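Long-range contacts in secretory-abundant heat soluble protein 1 (Ramazzottius varieornatus, PDB 5XN9), which acts as a secreted, heat-soluble molecular shield when water is scarce, supporting the tardigrade's tolerance of desiccation: residues 38-43 against 132-137; 50-54 against 66-71; 82-86 against 98-104. One frame throughout, in Å; residues are numbered along the deposited sequence. Where two conformers were deposited one is given.

Contact 1: 38-43 against 132-137; sequences NHKTFH and RWYKKS. With MG (magnesium ion), chain C; ACY (acetic acid), chain L.
Residues 38-41 are loop and lead into a strand at F42; residues 132-136 are strand. Their end-to-end directions lie 55° apart. The segments do not pair, and the nearest CA atoms, F42 to Y134, are 8.4 Å apart, so side chains make most of the contact. R132 is extended, with chi1 to chi3 all t. Its NH2 donates to N38 OD1 at 2.6 Å and to the carbonyl H39 O at 2.7 Å. Its NH1 donates to T41 OG1 at 3.0 Å and to O of an acetate, probably from the crystallisation liquor, at 3.1 Å. T41 OG1 also bonds H39 O at 2.8 Å. Y134 (chi1 m) meets H43 (chi1 m) in an offset edge-to-face pair, the H43 edge toward the Y134 face, centroids 5.0 Å apart, planes at 73°. Magnesium is bound by Y134 OH at 2.0 Å, H43 NE2 at 1.9 Å and acetate OXT at 1.9 Å. H43 ND1 hydrogen-bonds H54. S137 OG lies 4.1 Å from F42 CD2. With K121 and Y123 also hydrogen-bonded to the acetate, the arrangement resembles the carboxylate site of fatty acid-binding proteins. Strand 10-19 runs between strands 42-48 and 128-136; strands 51-58 and 118-125 flank them.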
loop_
_atom_site.group_PDB
_atom_site.type_symbol
_atom_site.label_atom_id
_atom_site.label_comp_id
_atom_site.label_asym_id
_atom_site.label_seq_id
_atom_site.Cartn_x
_atom_site.Cartn_y
_atom_site.Cartn_z
ATOM N N ASN A 38 -1.141 15.011 1.168
ATOM C CA ASN A 38 -0.936 14.071 2.255
ATOM C C ASN A 38 -2.260 13.913 3.007
ATOM O O ASN A 38 -2.436 14.391 4.123
ATOM C CB ASN A 38 0.191 14.538 3.178
ATOM C CG ASN A 38 0.501 13.546 4.278
ATOM O OD1 ASN A 38 0.043 12.407 4.248
ATOM N ND2 ASN A 38 1.288 13.976 5.256
ATOM N N HIS A 39 -3.211 13.229 2.383
ATOM C CA HIS A 39 -4.500 13.008 3.020
ATOM C C HIS A 39 -4.431 11.802 3.940
ATOM O O HIS A 39 -3.745 10.817 3.647
ATOM C CB HIS A 39 -5.592 12.816 1.973
ATOM C CG HIS A 39 -5.935 14.074 1.238
ATOM N ND1 HIS A 39 -6.878 14.971 1.696
ATOM C CD2 HIS A 39 -5.440 14.598 0.092
ATOM C CE1 HIS A 39 -6.957 15.987 0.855
ATOM N NE2 HIS A 39 -6.092 15.786 -0.126
ATOM N N LYS A 40 -5.146 11.890 5.060
ATOM C CA LYS A 40 -5.140 10.833 6.064
ATOM C C LYS A 40 -5.509 9.492 5.443
ATOM O O LYS A 40 -6.566 9.345 4.819
ATOM C CB LYS A 40 -6.127 11.200 7.174
ATOM C CG LYS A 40 -6.231 10.184 8.296
ATOM C CD LYS A 40 -4.908 9.976 9.000
ATOM C CE LYS A 40 -4.430 11.233 9.702
ATOM N NZ LYS A 40 -3.312 10.929 10.639
ATOM N N THR A 41 -4.622 8.521 5.618
ATOM C CA THR A 41 -4.725 7.221 4.976
ATOM C C THR A 41 -4.529 6.151 6.034
ATOM O O THR A 41 -3.672 6.287 6.913
ATOM C CB THR A 41 -3.639 7.079 3.888
ATOM O OG1 THR A 41 -3.822 8.110 2.905
ATOM C CG2 THR A 41 -3.673 5.698 3.213
ATOM N N PHE A 42 -5.324 5.092 5.947
ATOM C CA PHE A 42 -5.238 3.972 6.866
ATOM C C PHE A 42 -4.943 2.697 6.089
ATOM O O PHE A 42 -5.533 2.451 5.030
ATOM C CB PHE A 42 -6.550 3.800 7.636
ATOM C CG PHE A 42 -6.922 4.985 8.462
ATOM C CD1 PHE A 42 -7.640 6.032 7.907
ATOM C CD2 PHE A 42 -6.560 5.055 9.797
ATOM C CE1 PHE A 42 -7.988 7.142 8.675
ATOM C CE2 PHE A 42 -6.905 6.151 10.570
ATOM C CZ PHE A 42 -7.617 7.199 10.008
ATOM N N HIS A 43 -4.025 1.895 6.616
ATOM C CA HIS A 43 -3.769 0.538 6.142
ATOM C C HIS A 43 -4.047 -0.397 7.301
ATOM O O HIS A 43 -3.455 -0.246 8.372
ATOM C CB HIS A 43 -2.311 0.348 5.711
ATOM C CG HIS A 43 -1.957 1.070 4.454
ATOM N ND1 HIS A 43 -2.223 0.554 3.205
ATOM C CD2 HIS A 43 -1.376 2.276 4.247
ATOM C CE1 HIS A 43 -1.819 1.409 2.283
ATOM N NE2 HIS A 43 -1.298 2.459 2.889
ATOM N N ARG A 132 6.428 7.136 2.723
ATOM C CA ARG A 132 5.423 7.676 3.613
ATOM C C ARG A 132 5.505 6.903 4.916
ATOM O O ARG A 132 5.730 5.693 4.905
ATOM C CB ARG A 132 4.067 7.499 2.960
ATOM C CG ARG A 132 3.088 8.459 3.423
ATOM C CD ARG A 132 1.842 8.385 2.618
ATOM N NE ARG A 132 0.915 9.338 3.168
ATOM C CZ ARG A 132 -0.386 9.320 2.951
ATOM N NH1 ARG A 132 -0.926 8.376 2.184
ATOM N NH2 ARG A 132 -1.135 10.246 3.512
ATOM N N TRP A 133 5.364 7.604 6.040
ATOM C CA TRP A 133 5.493 6.977 7.345
ATOM C C TRP A 133 4.140 6.906 8.035
ATOM O O TRP A 133 3.349 7.855 7.975
ATOM C CB TRP A 133 6.507 7.711 8.217
ATOM C CG TRP A 133 7.901 7.443 7.754
ATOM C CD1 TRP A 133 8.751 6.489 8.234
ATOM C CD2 TRP A 133 8.597 8.097 6.684
ATOM N NE1 TRP A 133 9.939 6.525 7.548
ATOM C CE2 TRP A 133 9.869 7.499 6.588
ATOM C CE3 TRP A 133 8.269 9.135 5.804
ATOM C CZ2 TRP A 133 10.819 7.909 5.653
ATOM C CZ3 TRP A 133 9.214 9.539 4.875
ATOM C CH2 TRP A 133 10.475 8.929 4.809
ATOM N N TYR A 134 3.883 5.766 8.675
ATOM C CA TYR A 134 2.632 5.481 9.358
ATOM C C TYR A 134 2.913 5.132 10.814
ATOM O O TYR A 134 3.989 4.632 11.153
ATOM C CB TYR A 134 1.927 4.284 8.693
ATOM C CG TYR A 134 1.435 4.574 7.296
ATOM C CD1 TYR A 134 2.310 4.621 6.213
ATOM C CD2 TYR A 134 0.091 4.817 7.058
ATOM C CE1 TYR A 134 1.853 4.903 4.945
ATOM C CE2 TYR A 134 -0.372 5.101 5.793
ATOM C CZ TYR A 134 0.511 5.145 4.739
ATOM O OH TYR A 134 0.062 5.427 3.468
ATOM N N LYS A 135 1.932 5.382 11.675
ATOM C CA LYS A 135 2.000 5.003 13.080
ATOM C C LYS A 135 0.866 4.034 13.399
ATOM O O LYS A 135 -0.144 3.986 12.704
ATOM C CB LYS A 135 1.879 6.238 13.977
ATOM C CG LYS A 135 0.595 7.028 13.746
ATOM C CD LYS A 135 0.534 8.286 14.604
ATOM C CE LYS A 135 -0.706 9.112 14.283
ATOM N NZ LYS A 135 -0.787 10.361 15.097
ATOM N N LYS A 136 1.045 3.247 14.457
ATOM C CA LYS A 136 -0.039 2.388 14.924
ATOM C C LYS A 136 -1.232 3.236 15.352
ATOM O O LYS A 136 -1.074 4.285 15.984
ATOM C CB LYS A 136 0.440 1.547 16.107
ATOM C CG LYS A 136 1.323 0.374 15.724
ATOM C CD LYS A 136 0.494 -0.827 15.282
ATOM C CE LYS A 136 1.255 -2.132 15.499
ATOM N NZ LYS A 136 0.457 -3.337 15.146
ATOM N N SER A 137 -2.433 2.778 15.009
ATOM C CA SER A 137 -3.629 3.559 15.297
ATOM C C SER A 137 -3.959 3.549 16.787
ATOM O O SER A 137 -3.760 2.551 17.486
ATOM C CB SER A 137 -4.817 3.037 14.498
ATOM O OG SER A 137 -4.722 3.453 13.151
HETATM MG MG MG C . -0.573 4.079 2.184
HETATM C C ACY L . -1.030 4.851 0.117
HETATM O O ACY L . -0.436 5.945 0.250
HETATM O OXT ACY L . -0.500 3.740 0.336
HETATM C CH3 ACY L . -2.463 4.870 -0.328
#

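Contact 2: 50-54 against 66-71; sequences DHYHH and DVNFKL
Strands 51-54 and 66-69 run antiparallel, their axes 4.6 Å apart at closest and their directions at 159°. Y52 pairs with F69 and H54 with V67 as hydrogen-bonded pairs. H53 and N68 form the non-hydrogen-bonded pair between them, with CA atoms 4.7 Å apart. Four backbone bonds hold this register: Y52 N to F69 O at 2.7 Å, F69 N to Y52 O at 2.9 Å, H54 N to V67 O at 2.8 Å and V67 N to H54 O at 2.8 Å. CA-H...O contacts join H53 CA to V67 O at 3.3 Å and N68 CA to Y52 O at 3.4 Å.

Polar side chains line the face of H53 and N68. H53 ND1 donates to D66 OD1 at 2.7 Å, and H51 ND1 to D50 OD1 at 2.9 Å. A weak bond joins H51 NE2 and H53 NE2 at 3.1 Å.

Mainly aromatic packing, with V67 and L71, occupies the other face. F69 (chi1 p) sets the face of its ring against Y52 CB, 3.6 Å from the ring centroid, a CH-pi contact. The two rings are near parallel but slid apart. Y52 CE1 touches L71 CD1 at 3.9 Å.

The pairing belongs to the beta hairpin 51-58/63-69 of the fatty acid-binding protein-like barrel. Strand 42-48 adjoins strand 51-58. On the aromatic face, H54 bonds Y88 and H43, and F69 stacks on Y88 of strand 82-91.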
loop_
_atom_site.group_PDB
_atom_site.type_symbol
_atom_site.label_atom_id
_atom_site.label_comp_id
_atom_site.label_asym_id
_atom_site.label_seq_id
_atom_site.Cartn_x
_atom_site.Cartn_y
_atom_site.Cartn_z
ATOM N N ASP A 50 -6.410 -18.858 6.011
ATOM C CA ASP A 50 -5.518 -19.202 4.915
ATOM C C ASP A 50 -5.218 -18.023 4.003
ATOM O O ASP A 50 -4.656 -18.218 2.924
ATOM C CB ASP A 50 -6.105 -20.359 4.098
ATOM C CG ASP A 50 -7.514 -20.068 3.566
ATOM O OD1 ASP A 50 -8.083 -19.001 3.859
ATOM O OD2 ASP A 50 -8.070 -20.943 2.864
ATOM N N HIS A 51 -5.582 -16.811 4.403
ATOM C CA HIS A 51 -5.338 -15.646 3.570
ATOM C C HIS A 51 -5.260 -14.424 4.468
ATOM O O HIS A 51 -5.545 -14.488 5.669
ATOM C CB HIS A 51 -6.419 -15.483 2.493
ATOM C CG HIS A 51 -7.784 -15.195 3.039
ATOM N ND1 HIS A 51 -8.569 -16.165 3.627
ATOM C CD2 HIS A 51 -8.513 -14.054 3.063
ATOM C CE1 HIS A 51 -9.718 -15.627 4.003
ATOM N NE2 HIS A 51 -9.708 -14.348 3.675
ATOM N N TYR A 52 -4.832 -13.318 3.871
ATOM C CA TYR A 52 -4.762 -12.037 4.543
ATOM C C TYR A 52 -5.749 -11.074 3.913
ATOM O O TYR A 52 -6.137 -11.216 2.747
ATOM C CB TYR A 52 -3.367 -11.414 4.406
ATOM C CG TYR A 52 -2.292 -12.118 5.188
ATOM C CD1 TYR A 52 -1.610 -13.200 4.648
ATOM C CD2 TYR A 52 -1.942 -11.692 6.470
ATOM C CE1 TYR A 52 -0.614 -13.850 5.374
ATOM C CE2 TYR A 52 -0.951 -12.325 7.198
ATOM C CZ TYR A 52 -0.292 -13.400 6.650
ATOM O OH TYR A 52 0.691 -14.013 7.382
ATOM N N HIS A 53 -6.174 -10.094 4.702
ATOM C CA HIS A 53 -6.863 -8.925 4.180
ATOM C C HIS A 53 -6.005 -7.692 4.373
ATOM O O HIS A 53 -5.326 -7.542 5.396
ATOM C CB HIS A 53 -8.194 -8.693 4.886
ATOM C CG HIS A 53 -9.257 -9.649 4.467
ATOM N ND1 HIS A 53 -10.300 -9.284 3.644
ATOM C CD2 HIS A 53 -9.436 -10.962 4.743
ATOM C CE1 HIS A 53 -11.091 -10.324 3.456
ATOM N NE2 HIS A 53 -10.581 -11.360 4.096
ATOM N N HIS A 54 -6.074 -6.800 3.392
ATOM C CA HIS A 54 -5.382 -5.524 3.433
ATOM C C HIS A 54 -6.431 -4.496 3.043
ATOM O O HIS A 54 -6.860 -4.446 1.880
ATOM C CB HIS A 54 -4.212 -5.511 2.456
ATOM C CG HIS A 54 -3.511 -4.199 2.391
ATOM N ND1 HIS A 54 -2.564 -3.910 1.432
ATOM C CD2 HIS A 54 -3.607 -3.100 3.177
ATOM C CE1 HIS A 54 -2.117 -2.682 1.621
ATOM N NE2 HIS A 54 -2.730 -2.170 2.674
ATOM N N ASP A 66 -10.833 -3.340 0.064
ATOM C CA ASP A 66 -10.436 -4.519 0.825
ATOM C C ASP A 66 -9.790 -5.489 -0.157
ATOM O O ASP A 66 -10.461 -6.013 -1.056
ATOM C CB ASP A 66 -11.656 -5.143 1.512
ATOM C CG ASP A 66 -11.281 -6.213 2.525
ATOM O OD1 ASP A 66 -10.388 -7.033 2.234
ATOM O OD2 ASP A 66 -11.887 -6.240 3.617
ATOM N N VAL A 67 -8.491 -5.697 -0.001
ATOM C CA VAL A 67 -7.715 -6.591 -0.844
ATOM C C VAL A 67 -7.502 -7.905 -0.098
ATOM O O VAL A 67 -7.007 -7.913 1.030
ATOM C CB VAL A 67 -6.363 -5.944 -1.199
ATOM C CG1 VAL A 67 -5.501 -6.907 -1.982
ATOM C CG2 VAL A 67 -6.582 -4.642 -1.969
ATOM N N ASN A 68 -7.879 -9.006 -0.731
ATOM C CA ASN A 68 -7.644 -10.350 -0.225
ATOM C C ASN A 68 -6.364 -10.845 -0.883
ATOM O O ASN A 68 -6.227 -10.768 -2.110
ATOM C CB ASN A 68 -8.830 -11.228 -0.646
ATOM C CG ASN A 68 -8.747 -12.673 -0.142
ATOM O OD1 ASN A 68 -7.678 -13.276 -0.080
ATOM N ND2 ASN A 68 -9.904 -13.241 0.191
ATOM N N PHE A 69 -5.413 -11.326 -0.078
ATOM C CA PHE A 69 -4.192 -11.864 -0.655
ATOM C C PHE A 69 -3.709 -13.098 0.084
ATOM O O PHE A 69 -3.937 -13.257 1.286
ATOM C CB PHE A 69 -3.074 -10.815 -0.824
ATOM C CG PHE A 69 -2.377 -10.403 0.447
ATOM C CD1 PHE A 69 -1.293 -11.117 0.929
ATOM C CD2 PHE A 69 -2.765 -9.258 1.119
ATOM C CE1 PHE A 69 -0.630 -10.723 2.085
ATOM C CE2 PHE A 69 -2.105 -8.849 2.274
ATOM C CZ PHE A 69 -1.024 -9.576 2.751
ATOM N N LYS A 70 -3.054 -13.975 -0.665
ATOM C CA LYS A 70 -2.219 -15.026 -0.107
ATOM C C LYS A 70 -0.776 -14.723 -0.488
ATOM O O LYS A 70 -0.495 -14.295 -1.617
ATOM C CB LYS A 70 -2.627 -16.405 -0.639
ATOM C CG LYS A 70 -3.996 -16.863 -0.152
ATOM C CD LYS A 70 -4.401 -18.214 -0.749
ATOM C CE LYS A 70 -5.796 -18.635 -0.304
ATOM N NZ LYS A 70 -6.225 -19.970 -0.813
ATOM N N LEU A 71 0.141 -14.921 0.454
ATOM C CA LEU A 71 1.544 -14.678 0.139
ATOM C C LEU A 71 1.974 -15.532 -1.045
ATOM O O LEU A 71 1.654 -16.722 -1.117
ATOM C CB LEU A 71 2.441 -14.936 1.351
ATOM C CG LEU A 71 2.237 -13.918 2.480
ATOM C CD1 LEU A 71 2.874 -14.400 3.773
ATOM C CD2 LEU A 71 2.787 -12.538 2.079
#

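Contact 3: 82-86 against 98-104; sequences TEIKY and EVHVPSR. With ZN (zinc ion), chain D.
A water bridges the two segments just past the direct pairing, from strand residue E83 to S103 in the turn: it donates to E83 O at 2.7 Å and accepts from S103 N at 3.0 Å. Strands 82-86 and 98-101 run antiparallel at 153°, with axes 4.6 Å apart at closest. K85 and H100 form a hydrogen-bonded pair, K85 N to H100 O at 3.0 Å and H100 N to K85 O at 2.8 Å. Y86 and V99 follow as a non-hydrogen-bonded pair, with CA atoms 4.4 Å apart. After V101 the chain turns, and R104 N bonds V101 O at 3.1 Å. I84 (chi1 m, chi2 m) packs CG2 on V99 CG1 at 3.5 Å and CD1 on V101 CG2 at 3.6 Å. T82 CG2 meets V101 CG1 at 3.4 Å. At the far end E98 OE2 binds zinc at 2.0 Å, and H109 is its second protein ligand. This is an antiparallel beta hairpin, 82-91/94-101, within the beta barrel of the fatty acid-binding protein fold.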
loop_
_atom_site.group_PDB
_atom_site.type_symbol
_atom_site.label_atom_id
_atom_site.label_comp_id
_atom_site.label_asym_id
_atom_site.label_seq_id
_atom_site.Cartn_x
_atom_site.Cartn_y
_atom_site.Cartn_z
ATOM N N THR A 82 -9.555 0.608 -13.865
ATOM C CA THR A 82 -8.193 0.205 -14.161
ATOM C C THR A 82 -7.978 -1.103 -13.415
ATOM O O THR A 82 -8.102 -1.137 -12.187
ATOM C CB THR A 82 -7.207 1.266 -13.671
ATOM O OG1 THR A 82 -7.464 2.521 -14.314
ATOM C CG2 THR A 82 -5.789 0.836 -13.972
ATOM N N GLU A 83 -7.716 -2.179 -14.148
ATOM C CA GLU A 83 -7.412 -3.445 -13.505
ATOM C C GLU A 83 -6.002 -3.403 -12.933
ATOM O O GLU A 83 -5.076 -2.871 -13.555
ATOM C CB GLU A 83 -7.529 -4.607 -14.490
ATOM C CG GLU A 83 -7.344 -5.970 -13.838
ATOM C CD GLU A 83 -6.821 -7.009 -14.807
ATOM O OE1 GLU A 83 -6.059 -6.636 -15.726
ATOM O OE2 GLU A 83 -7.173 -8.197 -14.652
ATOM N N ILE A 84 -5.839 -3.985 -11.749
ATOM C CA ILE A 84 -4.578 -3.970 -11.027
ATOM C C ILE A 84 -4.249 -5.413 -10.657
ATOM O O ILE A 84 -5.043 -6.075 -9.979
ATOM C CB ILE A 84 -4.679 -3.104 -9.759
ATOM C CG1 ILE A 84 -5.169 -1.689 -10.095
ATOM C CG2 ILE A 84 -3.364 -3.088 -9.011
ATOM C CD1 ILE A 84 -4.308 -0.963 -11.076
ATOM N N LYS A 85 -3.098 -5.906 -11.113
ATOM C CA LYS A 85 -2.609 -7.217 -10.707
ATOM C C LYS A 85 -1.581 -7.035 -9.601
ATOM O O LYS A 85 -0.756 -6.121 -9.659
ATOM C CB LYS A 85 -1.955 -7.942 -11.878
ATOM C CG LYS A 85 -2.852 -8.178 -13.073
ATOM C CD LYS A 85 -2.123 -9.043 -14.088
ATOM C CE LYS A 85 -2.548 -8.743 -15.514
ATOM N NZ LYS A 85 -1.701 -9.465 -16.507
ATOM N N TYR A 86 -1.635 -7.889 -8.581
ATOM C CA TYR A 86 -0.695 -7.756 -7.477
ATOM C C TYR A 86 -0.202 -9.127 -7.032
ATOM O O TYR A 86 -0.860 -10.157 -7.221
ATOM C CB TYR A 86 -1.309 -7.026 -6.275
ATOM C CG TYR A 86 -2.572 -7.678 -5.744
ATOM C CD1 TYR A 86 -2.515 -8.742 -4.856
ATOM C CD2 TYR A 86 -3.824 -7.224 -6.140
ATOM C CE1 TYR A 86 -3.683 -9.349 -4.381
ATOM C CE2 TYR A 86 -4.981 -7.810 -5.676
ATOM C CZ TYR A 86 -4.915 -8.872 -4.794
ATOM O OH TYR A 86 -6.080 -9.455 -4.331
ATOM N N GLU A 98 4.214 -6.556 -5.590
ATOM C CA GLU A 98 4.539 -6.324 -6.993
ATOM C C GLU A 98 3.233 -6.041 -7.724
ATOM O O GLU A 98 2.334 -6.887 -7.734
ATOM C CB GLU A 98 5.165 -7.588 -7.582
ATOM C CG GLU A 98 5.716 -7.397 -8.981
ATOM C CD GLU A 98 7.080 -6.740 -8.984
ATOM O OE1 GLU A 98 7.685 -6.590 -7.900
ATOM O OE2 GLU A 98 7.544 -6.384 -10.087
ATOM N N VAL A 99 3.112 -4.856 -8.316
ATOM C CA VAL A 99 1.846 -4.394 -8.877
ATOM C C VAL A 99 2.006 -4.138 -10.374
ATOM O O VAL A 99 2.880 -3.366 -10.785
ATOM C CB VAL A 99 1.339 -3.142 -8.153
ATOM C CG1 VAL A 99 0.065 -2.666 -8.793
ATOM C CG2 VAL A 99 1.124 -3.439 -6.662
ATOM N N HIS A 100 1.169 -4.778 -11.189
ATOM C CA HIS A 100 1.104 -4.481 -12.618
ATOM C C HIS A 100 -0.143 -3.662 -12.878
ATOM O O HIS A 100 -1.223 -4.015 -12.400
ATOM C CB HIS A 100 0.951 -5.743 -13.471
ATOM C CG HIS A 100 2.207 -6.529 -13.679
ATOM N ND1 HIS A 100 2.691 -7.420 -12.744
ATOM C CD2 HIS A 100 3.018 -6.643 -14.760
ATOM C CE1 HIS A 100 3.770 -8.013 -13.219
ATOM N NE2 HIS A 100 3.992 -7.560 -14.443
ATOM N N VAL A 101 -0.002 -2.600 -13.663
ATOM C CA VAL A 101 -1.157 -1.888 -14.202
ATOM C C VAL A 101 -1.093 -2.024 -15.718
ATOM O O VAL A 101 -0.531 -1.149 -16.399
ATOM C CB VAL A 101 -1.170 -0.420 -13.758
ATOM C CG1 VAL A 101 -2.462 0.222 -14.181
ATOM C CG2 VAL A 101 -0.964 -0.316 -12.247
ATOM N N PRO A 102 -1.625 -3.113 -16.279
ATOM C CA PRO A 102 -1.348 -3.420 -17.694
ATOM C C PRO A 102 -1.865 -2.377 -18.663
ATOM O O PRO A 102 -1.237 -2.141 -19.702
ATOM C CB PRO A 102 -2.033 -4.780 -17.892
ATOM C CG PRO A 102 -2.108 -5.362 -16.531
ATOM C CD PRO A 102 -2.310 -4.222 -15.595
ATOM N N SER A 103 -3.005 -1.753 -18.359
ATOM C CA SER A 103 -3.570 -0.769 -19.274
ATOM C C SER A 103 -2.636 0.417 -19.469
ATOM O O SER A 103 -2.661 1.063 -20.522
ATOM C CB SER A 103 -4.936 -0.308 -18.767
ATOM O OG SER A 103 -4.835 0.324 -17.498
ATOM N N ARG A 104 -1.786 0.699 -18.483
ATOM C CA ARG A 104 -0.895 1.848 -18.524
ATOM C C ARG A 104 0.564 1.452 -18.665
ATOM O O ARG A 104 1.441 2.321 -18.623
ATOM C CB ARG A 104 -1.085 2.692 -17.271
ATOM C CG ARG A 104 -2.536 2.928 -16.960
ATOM C CD ARG A 104 -2.731 4.185 -16.172
ATOM N NE ARG A 104 -4.149 4.449 -15.984
ATOM C CZ ARG A 104 -4.631 5.572 -15.475
ATOM N NH1 ARG A 104 -5.942 5.720 -15.330
ATOM N NH2 ARG A 104 -3.802 6.542 -15.112
HETATM ZN ZN ZN D . 9.391 -5.701 -9.857
HETATM O O HOH W 1 -4.926 -2.207 -16.158
#

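All three contacts belong to one antiparallel sheet, but only contacts 2 and 3 pair neighbouring strands, each within a hairpin. Contact 1 spans an intervening strand, so side-chain bonds, one to a backbone carbonyl, and magnesium replace backbone pairing. Contacts 1 and 2 are partly buried; none of contact 1's touching residues is exposed, while four of contact 2's are. Contact 3 is a surface contact that combines aliphatic packing with backbone bonds and a water bridge, with zinc at its edge. Contact 1 meets contact 2 through H43 ND1 and H54 NE2, 2.8 Å apart, a probable hydrogen bond. N68 O and Y86 OH, 2.6 Å apart, join contacts 2 and 3. Contacts 1 and 3 do not touch.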